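A197 (Sulfolobus turreted icosahedral virus, PDB 2C0N) is a viral protein with the GT-A fold that probably acts as a glycosyltransferase, transferring sugar from an activated donor to an acceptor. Local coordinates at residues L4-M10 and E27-R33; R14-F20 and L60-P66; S98-W104 and V113-G117; P134-A138 and G149-F154. All blocks are in the same frame, centred on the assembly; numbering follows the deposited sequence.

Interaction 1 (L4-M10 and E27-R33)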
loop_
_atom_site.group_PDB
_atom_site.type_symbol
_atom_site.label_atom_id
_atom_site.label_comp_id
_atom_site.label_asym_id
_atom_site.label_seq_id
_atom_site.Cartn_x
_atom_site.Cartn_y
_atom_site.Cartn_z
ATOM N N LEU A 4 3.995 17.233 -1.372
ATOM C CA LEU A 4 3.529 16.113 -2.139
ATOM C C LEU A 4 4.665 15.098 -2.246
ATOM O O LEU A 4 5.747 15.386 -2.812
ATOM C CB LEU A 4 3.081 16.550 -3.525
ATOM C CG LEU A 4 2.353 15.509 -4.375
ATOM C CD1 LEU A 4 1.204 14.899 -3.606
ATOM C CD2 LEU A 4 1.852 16.156 -5.616
ATOM N N PHE A 5 4.412 13.918 -1.680
ATOM C CA PHE A 5 5.380 12.827 -1.707
ATOM C C PHE A 5 5.288 12.026 -3.012
ATOM O O PHE A 5 4.230 11.603 -3.402
ATOM C CB PHE A 5 5.173 11.882 -0.525
ATOM C CG PHE A 5 5.698 12.419 0.760
ATOM C CD1 PHE A 5 5.032 13.451 1.407
ATOM C CD2 PHE A 5 6.852 11.924 1.323
ATOM C CE1 PHE A 5 5.522 13.969 2.589
ATOM C CE2 PHE A 5 7.354 12.433 2.501
ATOM C CZ PHE A 5 6.662 13.463 3.139
ATOM N N PHE A 6 6.418 11.783 -3.646
ATOM C CA PHE A 6 6.458 10.935 -4.826
ATOM C C PHE A 6 7.301 9.740 -4.459
ATOM O O PHE A 6 8.456 9.885 -4.045
ATOM C CB PHE A 6 7.040 11.679 -6.015
ATOM C CG PHE A 6 6.090 12.692 -6.617
ATOM C CD1 PHE A 6 5.970 13.941 -6.069
ATOM C CD2 PHE A 6 5.286 12.352 -7.689
ATOM C CE1 PHE A 6 5.076 14.866 -6.589
ATOM C CE2 PHE A 6 4.395 13.256 -8.219
ATOM C CZ PHE A 6 4.287 14.501 -7.682
ATOM N N ILE A 7 6.701 8.563 -4.594
ATOM C CA ILE A 7 7.295 7.324 -4.156
ATOM C C ILE A 7 7.522 6.413 -5.372
ATOM O O ILE A 7 6.576 5.814 -5.851
ATOM C CB ILE A 7 6.383 6.647 -3.106
ATOM C CG1 ILE A 7 6.198 7.565 -1.882
ATOM C CG2 ILE A 7 6.952 5.216 -2.792
ATOM C CD1 ILE A 7 4.958 7.250 -0.984
ATOM N N PRO A 8 8.773 6.307 -5.877
ATOM C CA PRO A 8 9.077 5.405 -7.002
ATOM C C PRO A 8 8.889 3.975 -6.534
ATOM O O PRO A 8 9.463 3.607 -5.512
ATOM C CB PRO A 8 10.559 5.684 -7.289
ATOM C CG PRO A 8 10.883 6.901 -6.610
ATOM C CD PRO A 8 9.944 7.095 -5.485
ATOM N N SER A 9 8.032 3.217 -7.181
ATOM C CA SER A 9 7.874 1.813 -6.786
ATOM C C SER A 9 8.167 0.848 -7.901
ATOM O O SER A 9 8.317 1.257 -9.057
ATOM C CB SER A 9 6.467 1.588 -6.250
ATOM O OG SER A 9 5.617 1.296 -7.301
HETATM N N MSE A 10 8.185 -0.437 -7.546
HETATM C CA MSE A 10 8.207 -1.548 -8.510
HETATM C C MSE A 10 6.844 -2.230 -8.636
HETATM O O MSE A 10 6.730 -3.315 -9.203
HETATM C CB MSE A 10 9.310 -2.543 -8.154
HETATM C CG MSE A 10 10.629 -1.841 -7.917
HETATM SE SE MSE A 10 11.408 -1.526 -9.629
HETATM C CE MSE A 10 12.217 -3.220 -9.860
ATOM N N GLU A 27 0.018 13.121 1.633
ATOM C CA GLU A 27 -0.448 13.230 0.248
ATOM C C GLU A 27 0.672 12.755 -0.682
ATOM O O GLU A 27 1.831 13.156 -0.527
ATOM C CB GLU A 27 -0.836 14.658 -0.084
ATOM C CG GLU A 27 -2.061 15.111 0.691
ATOM C CD GLU A 27 -2.472 16.475 0.285
ATOM O OE1 GLU A 27 -1.939 17.448 0.853
ATOM O OE2 GLU A 27 -3.310 16.588 -0.615
ATOM N N TYR A 28 0.333 11.868 -1.617
ATOM C CA TYR A 28 1.369 11.199 -2.387
ATOM C C TYR A 28 0.913 10.791 -3.764
ATOM O O TYR A 28 -0.288 10.725 -4.067
ATOM C CB TYR A 28 1.854 9.948 -1.632
ATOM C CG TYR A 28 0.725 8.954 -1.342
ATOM C CD1 TYR A 28 0.281 8.097 -2.334
ATOM C CD2 TYR A 28 0.121 8.876 -0.099
ATOM C CE1 TYR A 28 -0.704 7.167 -2.106
ATOM C CE2 TYR A 28 -0.901 7.936 0.146
ATOM C CZ TYR A 28 -1.298 7.091 -0.870
ATOM O OH TYR A 28 -2.305 6.170 -0.674
ATOM N N VAL A 29 1.917 10.473 -4.575
ATOM C CA VAL A 29 1.761 9.738 -5.780
ATOM C C VAL A 29 2.768 8.587 -5.738
ATOM O O VAL A 29 3.977 8.802 -5.623
ATOM C CB VAL A 29 2.033 10.577 -7.005
ATOM C CG1 VAL A 29 1.901 9.734 -8.274
ATOM C CG2 VAL A 29 1.065 11.763 -7.077
ATOM N N ILE A 30 2.262 7.379 -5.766
ATOM C CA ILE A 30 3.117 6.219 -5.855
ATOM C C ILE A 30 3.255 5.897 -7.340
ATOM O O ILE A 30 2.269 5.694 -8.015
ATOM C CB ILE A 30 2.536 4.993 -5.147
ATOM C CG1 ILE A 30 2.175 5.328 -3.709
ATOM C CG2 ILE A 30 3.587 3.891 -5.108
ATOM C CD1 ILE A 30 1.335 4.313 -3.051
ATOM N N LEU A 31 4.478 5.883 -7.842
ATOM C CA LEU A 31 4.725 5.772 -9.260
ATOM C C LEU A 31 4.885 4.302 -9.593
ATOM O O LEU A 31 5.691 3.601 -8.953
ATOM C CB LEU A 31 5.990 6.546 -9.638
ATOM C CG LEU A 31 5.874 8.049 -9.307
ATOM C CD1 LEU A 31 7.194 8.665 -8.981
ATOM C CD2 LEU A 31 5.234 8.735 -10.421
ATOM N N SER A 32 4.116 3.830 -10.576
ATOM C CA SER A 32 4.261 2.502 -11.121
ATOM C C SER A 32 5.578 2.341 -11.825
ATOM O O SER A 32 6.268 3.307 -12.115
ATOM C CB SER A 32 3.132 2.180 -12.094
ATOM O OG SER A 32 1.977 1.974 -11.336
ATOM N N ARG A 33 5.934 1.081 -12.067
ATOM C CA ARG A 33 7.236 0.755 -12.543
ATOM C C ARG A 33 7.407 1.344 -13.937
ATOM O O ARG A 33 6.476 1.347 -14.718
ATOM C CB ARG A 33 7.385 -0.767 -12.600
ATOM C CG ARG A 33 8.770 -1.195 -12.816
ATOM C CD ARG A 33 8.869 -2.682 -12.669
ATOM N NE ARG A 33 10.223 -3.121 -12.970
ATOM C CZ ARG A 33 10.617 -4.385 -13.040
ATOM N NH1 ARG A 33 9.754 -5.380 -12.837
ATOM N NH2 ARG A 33 11.895 -4.661 -13.342
HETATM O O HOH W 1 8.021 -5.270 -10.457
#
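Leu31, Arg33 and Ile7 lose the most surface where segments 4-10 and 27-33 run side by side. Leu31 is gripped through its backbone: its N donates to Ile7 O at 2.9 Å, and its carbonyl oxygen takes two bonds from Ser9, one from the backbone N and one from OG, 2.8 Å from Leu31 O and above the carbonyl plane. A short hydroxyl suits this place: with chi1 87° OG turns back to the main chain, and it also pairs with Gly11 N. Leu31 CD1 meets Phe6 CB on the face of Val29, where helix 37-50 packs. The two branches of Ile7 reach different neighbours on the other face, CG2 lying 4.3 Å from Ile30 CG2 and CD1 against Tyr28 CB, under helix 15-23 (Leu17 and Leu21). Beyond the strands Arg33 stretches out fully, and the selenomethionine at Met10, bent at chi2 and chi3, lays its CE over one face of the guanidinium, 3.7 Å from Arg33 NE. The strands lie only 12° from parallel. Their alternating bonds join neighbouring strands in the alpha/beta sheet of the GT-A fold, whose N-terminal half usually binds the nucleotide sugar and probably does so here.

Interaction 2 (R14-F20 and L60-P66)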
loop_
_atom_site.group_PDB
_atom_site.type_symbol
_atom_site.label_atom_id
_atom_site.label_comp_id
_atom_site.label_asym_id
_atom_site.label_seq_id
_atom_site.Cartn_x
_atom_site.Cartn_y
_atom_site.Cartn_z
ATOM N N ARG A 14 5.429 -1.859 0.654
ATOM C CA ARG A 14 5.567 -2.641 1.884
ATOM C C ARG A 14 4.699 -2.025 3.002
ATOM O O ARG A 14 4.505 -0.799 3.073
ATOM C CB ARG A 14 7.063 -2.800 2.286
ATOM C CG ARG A 14 7.815 -1.521 2.614
ATOM C CD ARG A 14 9.273 -1.709 2.579
ATOM N NE ARG A 14 9.683 -1.824 1.189
ATOM C CZ ARG A 14 10.414 -2.778 0.672
ATOM N NH1 ARG A 14 10.995 -3.644 1.435
ATOM N NH2 ARG A 14 10.658 -2.778 -0.624
ATOM N N LEU A 15 4.231 -2.884 3.902
ATOM C CA LEU A 15 3.324 -2.468 4.961
ATOM C C LEU A 15 3.851 -1.344 5.823
ATOM O O LEU A 15 3.102 -0.415 6.174
ATOM C CB LEU A 15 2.929 -3.675 5.826
ATOM C CG LEU A 15 1.538 -4.262 5.512
ATOM C CD1 LEU A 15 1.366 -4.699 4.055
ATOM C CD2 LEU A 15 1.212 -5.372 6.504
ATOM N N PRO A 16 5.099 -1.447 6.247
ATOM C CA PRO A 16 5.616 -0.340 7.088
ATOM C C PRO A 16 5.510 1.041 6.435
ATOM O O PRO A 16 5.268 2.019 7.146
ATOM C CB PRO A 16 7.062 -0.768 7.355
ATOM C CG PRO A 16 7.014 -2.278 7.194
ATOM C CD PRO A 16 6.080 -2.543 6.117
ATOM N N LEU A 17 5.668 1.146 5.116
ATOM C CA LEU A 17 5.457 2.428 4.427
ATOM C C LEU A 17 3.972 2.815 4.345
ATOM O O LEU A 17 3.633 3.955 4.600
ATOM C CB LEU A 17 6.170 2.476 3.056
ATOM C CG LEU A 17 6.004 3.790 2.278
ATOM C CD1 LEU A 17 6.634 4.859 2.991
ATOM C CD2 LEU A 17 6.607 3.625 0.934
ATOM N N ILE A 18 3.073 1.856 4.106
ATOM C CA ILE A 18 1.645 2.115 4.159
ATOM C C ILE A 18 1.270 2.701 5.493
ATOM O O ILE A 18 0.498 3.681 5.566
ATOM C CB ILE A 18 0.852 0.868 3.873
ATOM C CG1 ILE A 18 1.163 0.406 2.466
ATOM C CG2 ILE A 18 -0.678 1.117 3.977
ATOM C CD1 ILE A 18 0.522 -0.888 2.160
ATOM N N ASP A 19 1.814 2.127 6.564
ATOM C CA ASP A 19 1.505 2.622 7.919
ATOM C C ASP A 19 1.946 4.059 8.135
ATOM O O ASP A 19 1.188 4.876 8.690
ATOM C CB ASP A 19 2.119 1.700 8.967
ATOM C CG ASP A 19 1.387 1.750 10.277
ATOM O OD1 ASP A 19 0.128 1.885 10.290
ATOM O OD2 ASP A 19 2.087 1.684 11.296
ATOM N N PHE A 20 3.153 4.381 7.680
ATOM C CA PHE A 20 3.641 5.741 7.730
ATOM C C PHE A 20 2.696 6.675 6.954
ATOM O O PHE A 20 2.350 7.768 7.439
ATOM C CB PHE A 20 5.051 5.822 7.115
ATOM C CG PHE A 20 5.470 7.212 6.778
ATOM C CD1 PHE A 20 5.890 8.067 7.776
ATOM C CD2 PHE A 20 5.378 7.681 5.500
ATOM C CE1 PHE A 20 6.314 9.378 7.467
ATOM C CE2 PHE A 20 5.791 8.943 5.199
ATOM C CZ PHE A 20 6.234 9.794 6.178
ATOM N N LEU A 60 10.520 9.920 -1.738
ATOM C CA LEU A 60 10.644 8.886 -0.742
ATOM C C LEU A 60 10.649 7.565 -1.443
ATOM O O LEU A 60 9.666 7.227 -2.097
ATOM C CB LEU A 60 9.482 8.960 0.267
ATOM C CG LEU A 60 9.552 8.062 1.509
ATOM C CD1 LEU A 60 10.723 8.413 2.354
ATOM C CD2 LEU A 60 8.266 8.223 2.305
ATOM N N ASP A 61 11.792 6.850 -1.375
ATOM C CA ASP A 61 11.906 5.533 -1.995
ATOM C C ASP A 61 10.942 4.624 -1.264
ATOM O O ASP A 61 10.678 4.804 -0.070
ATOM C CB ASP A 61 13.322 4.991 -1.898
ATOM C CG ASP A 61 14.260 5.581 -2.936
ATOM O OD1 ASP A 61 13.810 6.242 -3.906
ATOM O OD2 ASP A 61 15.459 5.353 -2.764
ATOM N N GLU A 62 10.374 3.674 -1.993
ATOM C CA GLU A 62 9.371 2.774 -1.418
ATOM C C GLU A 62 9.928 1.890 -0.277
ATOM O O GLU A 62 9.173 1.312 0.497
ATOM C CB GLU A 62 8.756 1.936 -2.522
ATOM C CG GLU A 62 7.705 0.925 -2.079
ATOM C CD GLU A 62 8.282 -0.412 -1.637
ATOM O OE1 GLU A 62 9.420 -0.735 -2.065
ATOM O OE2 GLU A 62 7.621 -1.139 -0.848
ATOM N N ASP A 63 11.250 1.755 -0.191
ATOM C CA ASP A 63 11.850 1.022 0.927
ATOM C C ASP A 63 12.413 1.920 2.034
ATOM O O ASP A 63 13.139 1.459 2.893
ATOM C CB ASP A 63 12.916 0.020 0.434
ATOM C CG ASP A 63 13.952 0.625 -0.469
ATOM O OD1 ASP A 63 13.965 1.858 -0.610
ATOM O OD2 ASP A 63 14.765 -0.185 -1.064
ATOM N N VAL A 64 12.069 3.198 2.006
ATOM C CA VAL A 64 12.513 4.131 3.025
ATOM C C VAL A 64 11.293 4.601 3.840
ATOM O O VAL A 64 10.325 5.094 3.279
ATOM C CB VAL A 64 13.273 5.319 2.375
ATOM C CG1 VAL A 64 13.602 6.387 3.421
ATOM C CG2 VAL A 64 14.544 4.840 1.663
ATOM N N VAL A 65 11.336 4.405 5.162
ATOM C CA VAL A 65 10.207 4.689 6.030
ATOM C C VAL A 65 10.626 5.648 7.115
ATOM O O VAL A 65 11.347 5.270 8.037
ATOM C CB VAL A 65 9.624 3.406 6.687
ATOM C CG1 VAL A 65 8.431 3.756 7.575
ATOM C CG2 VAL A 65 9.193 2.439 5.637
ATOM N N PRO A 66 10.200 6.913 6.999
ATOM C CA PRO A 66 10.596 7.881 7.991
ATOM C C PRO A 66 10.172 7.554 9.398
ATOM O O PRO A 66 9.055 7.031 9.643
ATOM C CB PRO A 66 9.970 9.183 7.473
ATOM C CG PRO A 66 9.829 8.937 5.993
ATOM C CD PRO A 66 9.438 7.544 5.908
#
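Arg14, at the N-cap position of helix 15-23, meets Glu62 with both backbone and side chain. Its backbone N donates to Glu62 OE2 at 2.8 Å, while NH2 reaches Glu62 OE1, also at 2.8 Å, in a nearly straight salt bridge (172°) in the guanidinium plane, on the syn lone pair. NE adds a weak bond to OE2 and a longer one to Glu62 O from above its carbonyl plane. Glu62, bent at chi2 (-86°), is long enough to serve both kinds of donor. Asp63 CB lies over one face of the guanidinium. Pro16, suited to the first turn of a helix, rests CB on Val65 CG2. This helix, which follows strands 3-8 and 12-14, packs on strand 64-66 and the turn Asp61 to Val64, just beyond strand 56-60; the turn probably corresponds to the GT-A DXD motif, which in relatives helps bind metal and nucleotide sugar. Leu17 spreads its two methyls: CD2 touches Glu62 O at 3.5 Å, and CD1 meets Leu60 CD2. A turn later Phe20 sets CB against Val65 CG1 and offers a ring face to Pro66, whose CD stands 3.8 Å from the ring centroid and only 4° off the normal.

Interaction 3 (S98-W104 and V113-G117)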
loop_
_atom_site.group_PDB
_atom_site.type_symbol
_atom_site.label_atom_id
_atom_site.label_comp_id
_atom_site.label_asym_id
_atom_site.label_seq_id
_atom_site.Cartn_x
_atom_site.Cartn_y
_atom_site.Cartn_z
ATOM N N SER A 98 22.826 7.996 3.497
ATOM C CA SER A 98 22.260 8.520 2.247
ATOM C C SER A 98 22.624 9.948 1.851
ATOM O O SER A 98 21.985 10.485 0.959
ATOM C CB SER A 98 20.754 8.495 2.379
ATOM O OG SER A 98 20.365 9.201 3.562
ATOM N N VAL A 99 23.590 10.584 2.502
ATOM C CA VAL A 99 23.987 11.933 2.130
ATOM C C VAL A 99 25.477 11.919 1.925
ATOM O O VAL A 99 26.175 11.104 2.516
ATOM C CB VAL A 99 23.614 12.998 3.196
ATOM C CG1 VAL A 99 22.148 12.890 3.585
ATOM C CG2 VAL A 99 24.469 12.864 4.398
ATOM N N TYR A 100 25.966 12.802 1.073
ATOM C CA TYR A 100 27.415 12.859 0.816
ATOM C C TYR A 100 27.977 14.253 0.689
ATOM O O TYR A 100 27.287 15.184 0.263
ATOM C CB TYR A 100 27.770 12.056 -0.419
ATOM C CG TYR A 100 27.153 12.573 -1.694
ATOM C CD1 TYR A 100 27.769 13.593 -2.431
ATOM C CD2 TYR A 100 25.967 12.028 -2.189
ATOM C CE1 TYR A 100 27.212 14.052 -3.603
ATOM C CE2 TYR A 100 25.410 12.489 -3.365
ATOM C CZ TYR A 100 26.033 13.492 -4.065
ATOM O OH TYR A 100 25.488 13.963 -5.253
ATOM N N ARG A 101 29.240 14.385 1.099
ATOM C CA ARG A 101 30.065 15.530 0.720
ATOM C C ARG A 101 31.120 14.978 -0.232
ATOM O O ARG A 101 30.867 14.905 -1.430
ATOM C CB ARG A 101 30.633 16.231 1.942
ATOM C CG ARG A 101 29.526 16.902 2.746
ATOM C CD ARG A 101 30.003 17.495 4.032
ATOM N NE ARG A 101 30.397 16.469 4.976
ATOM C CZ ARG A 101 30.884 16.696 6.192
ATOM N NH1 ARG A 101 31.055 17.945 6.633
ATOM N NH2 ARG A 101 31.201 15.665 6.972
ATOM N N LYS A 102 32.253 14.504 0.274
ATOM C CA LYS A 102 33.262 13.893 -0.608
ATOM C C LYS A 102 32.907 12.444 -0.901
ATOM O O LYS A 102 33.216 11.926 -1.976
ATOM C CB LYS A 102 34.672 13.996 -0.017
ATOM C CG LYS A 102 35.233 15.411 -0.027
ATOM C CD LYS A 102 36.737 15.446 -0.305
ATOM C CE LYS A 102 37.279 16.880 -0.336
ATOM N NZ LYS A 102 38.690 16.983 -0.843
ATOM N N ASP A 103 32.251 11.801 0.062
ATOM C CA ASP A 103 31.755 10.443 -0.089
ATOM C C ASP A 103 30.513 10.252 0.805
ATOM O O ASP A 103 30.154 11.154 1.559
ATOM C CB ASP A 103 32.854 9.449 0.273
ATOM C CG ASP A 103 32.523 8.022 -0.141
ATOM O OD1 ASP A 103 31.583 7.815 -0.957
ATOM O OD2 ASP A 103 33.218 7.102 0.362
ATOM N N TRP A 104 29.863 9.092 0.704
ATOM C CA TRP A 104 28.719 8.784 1.568
ATOM C C TRP A 104 29.180 9.006 2.988
ATOM O O TRP A 104 30.266 8.593 3.358
ATOM C CB TRP A 104 28.194 7.367 1.347
ATOM C CG TRP A 104 27.766 7.150 -0.037
ATOM C CD1 TRP A 104 28.411 6.398 -0.980
ATOM C CD2 TRP A 104 26.646 7.758 -0.702
ATOM N NE1 TRP A 104 27.733 6.471 -2.174
ATOM C CE2 TRP A 104 26.653 7.302 -2.029
ATOM C CE3 TRP A 104 25.615 8.614 -0.289
ATOM C CZ2 TRP A 104 25.677 7.687 -2.958
ATOM C CZ3 TRP A 104 24.649 8.991 -1.194
ATOM C CH2 TRP A 104 24.685 8.534 -2.520
ATOM N N VAL A 113 25.528 19.847 2.714
ATOM C CA VAL A 113 26.136 18.697 2.024
ATOM C C VAL A 113 26.121 18.935 0.507
ATOM O O VAL A 113 25.517 19.895 0.055
ATOM C CB VAL A 113 25.406 17.362 2.365
ATOM C CG1 VAL A 113 25.541 17.012 3.851
ATOM C CG2 VAL A 113 23.931 17.403 1.977
ATOM N N ASN A 114 26.760 18.059 -0.266
ATOM C CA ASN A 114 26.739 18.164 -1.747
ATOM C C ASN A 114 25.514 17.493 -2.381
ATOM O O ASN A 114 24.982 17.951 -3.399
ATOM C CB ASN A 114 28.048 17.606 -2.348
ATOM C CG ASN A 114 29.234 18.520 -2.125
ATOM O OD1 ASN A 114 29.206 19.701 -2.491
ATOM N ND2 ASN A 114 30.303 17.973 -1.553
ATOM N N GLY A 115 25.040 16.409 -1.786
ATOM C CA GLY A 115 23.829 15.780 -2.271
ATOM C C GLY A 115 23.436 14.574 -1.440
ATOM O O GLY A 115 23.980 14.350 -0.361
ATOM N N CYS A 116 22.504 13.801 -1.978
ATOM C CA CYS A 116 22.016 12.581 -1.355
ATOM C C CYS A 116 21.466 11.649 -2.446
ATOM O O CYS A 116 21.588 11.970 -3.624
ATOM C CB CYS A 116 20.965 12.928 -0.307
ATOM S SG CYS A 116 19.549 13.777 -0.906
ATOM N N GLY A 117 20.900 10.496 -2.083
ATOM C CA GLY A 117 20.429 9.503 -3.083
ATOM C C GLY A 117 19.017 9.642 -3.670
ATOM O O GLY A 117 18.552 8.762 -4.440
#
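Tyr100 lies over Gly115 in a two-stranded antiparallel pairing interrupted by a classic beta bulge, in which Asn114 and Gly115 both face Tyr100. Accordingly, Tyr100 O accepts from two successive amides, Asn114 N at 3.0 Å and Gly115 N at 3.3 Å, while Tyr100 N donates to Gly115 O. The tyrosine's chi1 of 63° places CG between its own N and carbonyl carbon, folding the ring back across the partner strand; Gly115 CA lies 3.9 Å from the ring centroid in a CH-pi contact. Glycine suits this spot because the ring occupies the side on which a CB would project. Asn114 CB flanks the same ring obliquely, and its side chain turns back to the chain it pairs with: ND2 donates to Arg101 O from well above the carbonyl plane. On the other face, the branched Val99 reaches CG2 to Val113 CG1 and CG1 to Cys116 CB, beside strand 84-88. Arg101 lays the aliphatic start of its chain across Val113, then bends at chi3 (-69°), and its NE forms a salt bridge with Glu105. Trp104 brings the edge of its indole to the end of the pairing, where CZ3 is 4.1 Å from Gly117 N.

Interaction 4 (P134-A138 and G149-F154)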
loop_
_atom_site.group_PDB
_atom_site.type_symbol
_atom_site.label_atom_id
_atom_site.label_comp_id
_atom_site.label_asym_id
_atom_site.label_seq_id
_atom_site.Cartn_x
_atom_site.Cartn_y
_atom_site.Cartn_z
ATOM N N PRO A 134 14.572 18.266 -19.260
ATOM C CA PRO A 134 14.374 17.281 -18.176
ATOM C C PRO A 134 15.566 17.226 -17.177
ATOM O O PRO A 134 16.717 17.448 -17.581
ATOM C CB PRO A 134 14.194 15.950 -18.932
ATOM C CG PRO A 134 14.534 16.230 -20.387
ATOM C CD PRO A 134 15.053 17.623 -20.494
ATOM N N ALA A 135 15.270 16.902 -15.912
ATOM C CA ALA A 135 16.138 17.135 -14.741
ATOM C C ALA A 135 16.905 15.922 -14.179
ATOM O O ALA A 135 17.904 16.076 -13.468
ATOM C CB ALA A 135 15.275 17.709 -13.611
ATOM N N PHE A 136 16.391 14.722 -14.427
ATOM C CA PHE A 136 16.993 13.494 -13.896
ATOM C C PHE A 136 17.471 12.613 -15.025
ATOM O O PHE A 136 16.717 12.283 -15.937
ATOM C CB PHE A 136 15.992 12.716 -13.033
ATOM C CG PHE A 136 15.464 13.503 -11.905
ATOM C CD1 PHE A 136 14.250 14.143 -12.004
ATOM C CD2 PHE A 136 16.210 13.652 -10.742
ATOM C CE1 PHE A 136 13.775 14.885 -10.951
ATOM C CE2 PHE A 136 15.745 14.430 -9.703
ATOM C CZ PHE A 136 14.532 15.040 -9.812
ATOM N N LEU A 137 18.737 12.239 -14.972
ATOM C CA LEU A 137 19.310 11.391 -16.016
ATOM C C LEU A 137 20.282 10.382 -15.405
ATOM O O LEU A 137 21.098 10.721 -14.542
ATOM C CB LEU A 137 20.018 12.256 -17.060
ATOM C CG LEU A 137 20.611 11.508 -18.251
ATOM C CD1 LEU A 137 19.519 10.759 -18.994
ATOM C CD2 LEU A 137 21.316 12.467 -19.154
ATOM N N ALA A 138 20.185 9.139 -15.864
ATOM C CA ALA A 138 21.026 8.068 -15.373
ATOM C C ALA A 138 21.713 7.440 -16.567
ATOM O O ALA A 138 22.879 7.681 -16.767
ATOM C CB ALA A 138 20.205 7.045 -14.657
ATOM N N GLY A 149 23.986 7.156 -11.206
ATOM C CA GLY A 149 22.599 7.483 -11.054
ATOM C C GLY A 149 22.195 8.918 -11.285
ATOM O O GLY A 149 23.016 9.849 -11.402
ATOM N N GLU A 150 20.878 9.060 -11.326
ATOM C CA GLU A 150 20.214 10.329 -11.518
ATOM C C GLU A 150 20.362 11.218 -10.294
ATOM O O GLU A 150 20.142 12.420 -10.390
ATOM C CB GLU A 150 18.734 10.097 -11.851
ATOM C CG GLU A 150 17.842 9.673 -10.685
ATOM C CD GLU A 150 17.952 8.202 -10.288
ATOM O OE1 GLU A 150 18.711 7.398 -10.913
ATOM O OE2 GLU A 150 17.240 7.864 -9.329
ATOM N N ASP A 151 20.705 10.598 -9.159
ATOM C CA ASP A 151 20.982 11.302 -7.910
ATOM C C ASP A 151 22.250 12.163 -7.968
ATOM O O ASP A 151 22.184 13.362 -7.744
ATOM C CB ASP A 151 21.036 10.332 -6.732
ATOM C CG ASP A 151 22.026 9.188 -6.919
ATOM O OD1 ASP A 151 22.406 8.842 -8.058
ATOM O OD2 ASP A 151 22.390 8.599 -5.879
ATOM N N VAL A 152 23.395 11.554 -8.304
ATOM C CA VAL A 152 24.650 12.317 -8.462
ATOM C C VAL A 152 24.537 13.266 -9.648
ATOM O O VAL A 152 25.002 14.408 -9.577
ATOM C CB VAL A 152 25.890 11.404 -8.589
ATOM C CG1 VAL A 152 27.154 12.219 -8.884
ATOM C CG2 VAL A 152 26.060 10.633 -7.298
ATOM N N TYR A 153 23.890 12.822 -10.720
ATOM C CA TYR A 153 23.645 13.715 -11.854
ATOM C C TYR A 153 22.884 14.964 -11.414
ATOM O O TYR A 153 23.303 16.081 -11.716
ATOM C CB TYR A 153 22.861 13.003 -12.955
ATOM C CG TYR A 153 22.414 13.921 -14.074
ATOM C CD1 TYR A 153 21.212 14.627 -13.969
ATOM C CD2 TYR A 153 23.194 14.110 -15.224
ATOM C CE1 TYR A 153 20.784 15.468 -14.964
ATOM C CE2 TYR A 153 22.767 14.974 -16.251
ATOM C CZ TYR A 153 21.550 15.642 -16.099
ATOM O OH TYR A 153 21.074 16.501 -17.052
ATOM N N PHE A 154 21.762 14.759 -10.719
ATOM C CA PHE A 154 20.880 15.856 -10.306
ATOM C C PHE A 154 21.660 16.928 -9.531
ATOM O O PHE A 154 21.624 18.118 -9.854
ATOM C CB PHE A 154 19.761 15.326 -9.423
ATOM C CG PHE A 154 18.888 16.382 -8.862
ATOM C CD1 PHE A 154 19.027 16.788 -7.551
ATOM C CD2 PHE A 154 17.931 16.989 -9.652
ATOM C CE1 PHE A 154 18.212 17.770 -7.042
ATOM C CE2 PHE A 154 17.120 17.986 -9.157
ATOM C CZ PHE A 154 17.255 18.380 -7.862
#
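Phe136 and Phe154 form the tight, buried side of this contact. Their rings lie side by side with planes only 16° apart, but slid so that they barely overlap; the centroids are 5.0 Å apart, and Phe136 CE2 comes to 3.4 Å from Phe154 CD2. Phenylalanine suits this buried place, its flat apolar ring lying alongside its neighbour. Phe136 CB also leans on Glu150 CB. Buried here too is Glu150 N, in the first turn of the helix, for which the model offers no hydrogen-bond partner; nearby, Glu150 CA makes a CA-H...O contact with Leu137 O at 3.2 Å.

Packing stays close at the solvent edge, built by Leu137 and Tyr153. With CG anti to its backbone N (chi1 172°), Tyr153 turns its ring up to the loop, and Leu137 CB sits over the centre of one face, 3.8 Å from the centroid, while Ala135 O lies at the ring edge. The loose part falls to exposed Pro134, whose ring stays 7.0 Å or more from segment 149-154, and to Ala138, which adds just a methyl near Glu150. No hydrogen bond links the segments, so they meet by van der Waals, CH-pi and CA-H...O contacts. Polar ties come from helix 37-50: Glu42 accepts from the backbone N of Ala135 and Phe136, and Arg41 forms a salt bridge with Glu150. The loop 134-138 is thus wedged between helices 37-50 and 150-158, immediately before the unmodelled residues 139-147.

Interactions 1 and 2 alternate along the chain and touch, with centres 11 Å apart: strand 3-8 lies between strands 28-31 and 56-60 of the main sheet, and helix 15-23, part of interaction 2, lies in the chain between the two strands of interaction 1. Both reach the second subunit, whose strand extends the sheet beyond 28-31. Interactions 3 and 4 come later and touch where Asp151 and Val152 of helix 150-158 meet the small sheet of strands 99-100 and 115-116; their centres are 14 Å apart. Interaction 3 lies about 22 Å from interaction 2, centre to centre, across the middle of the chain. No other chain touches interactions 3 and 4; the main sheet connects the two regions.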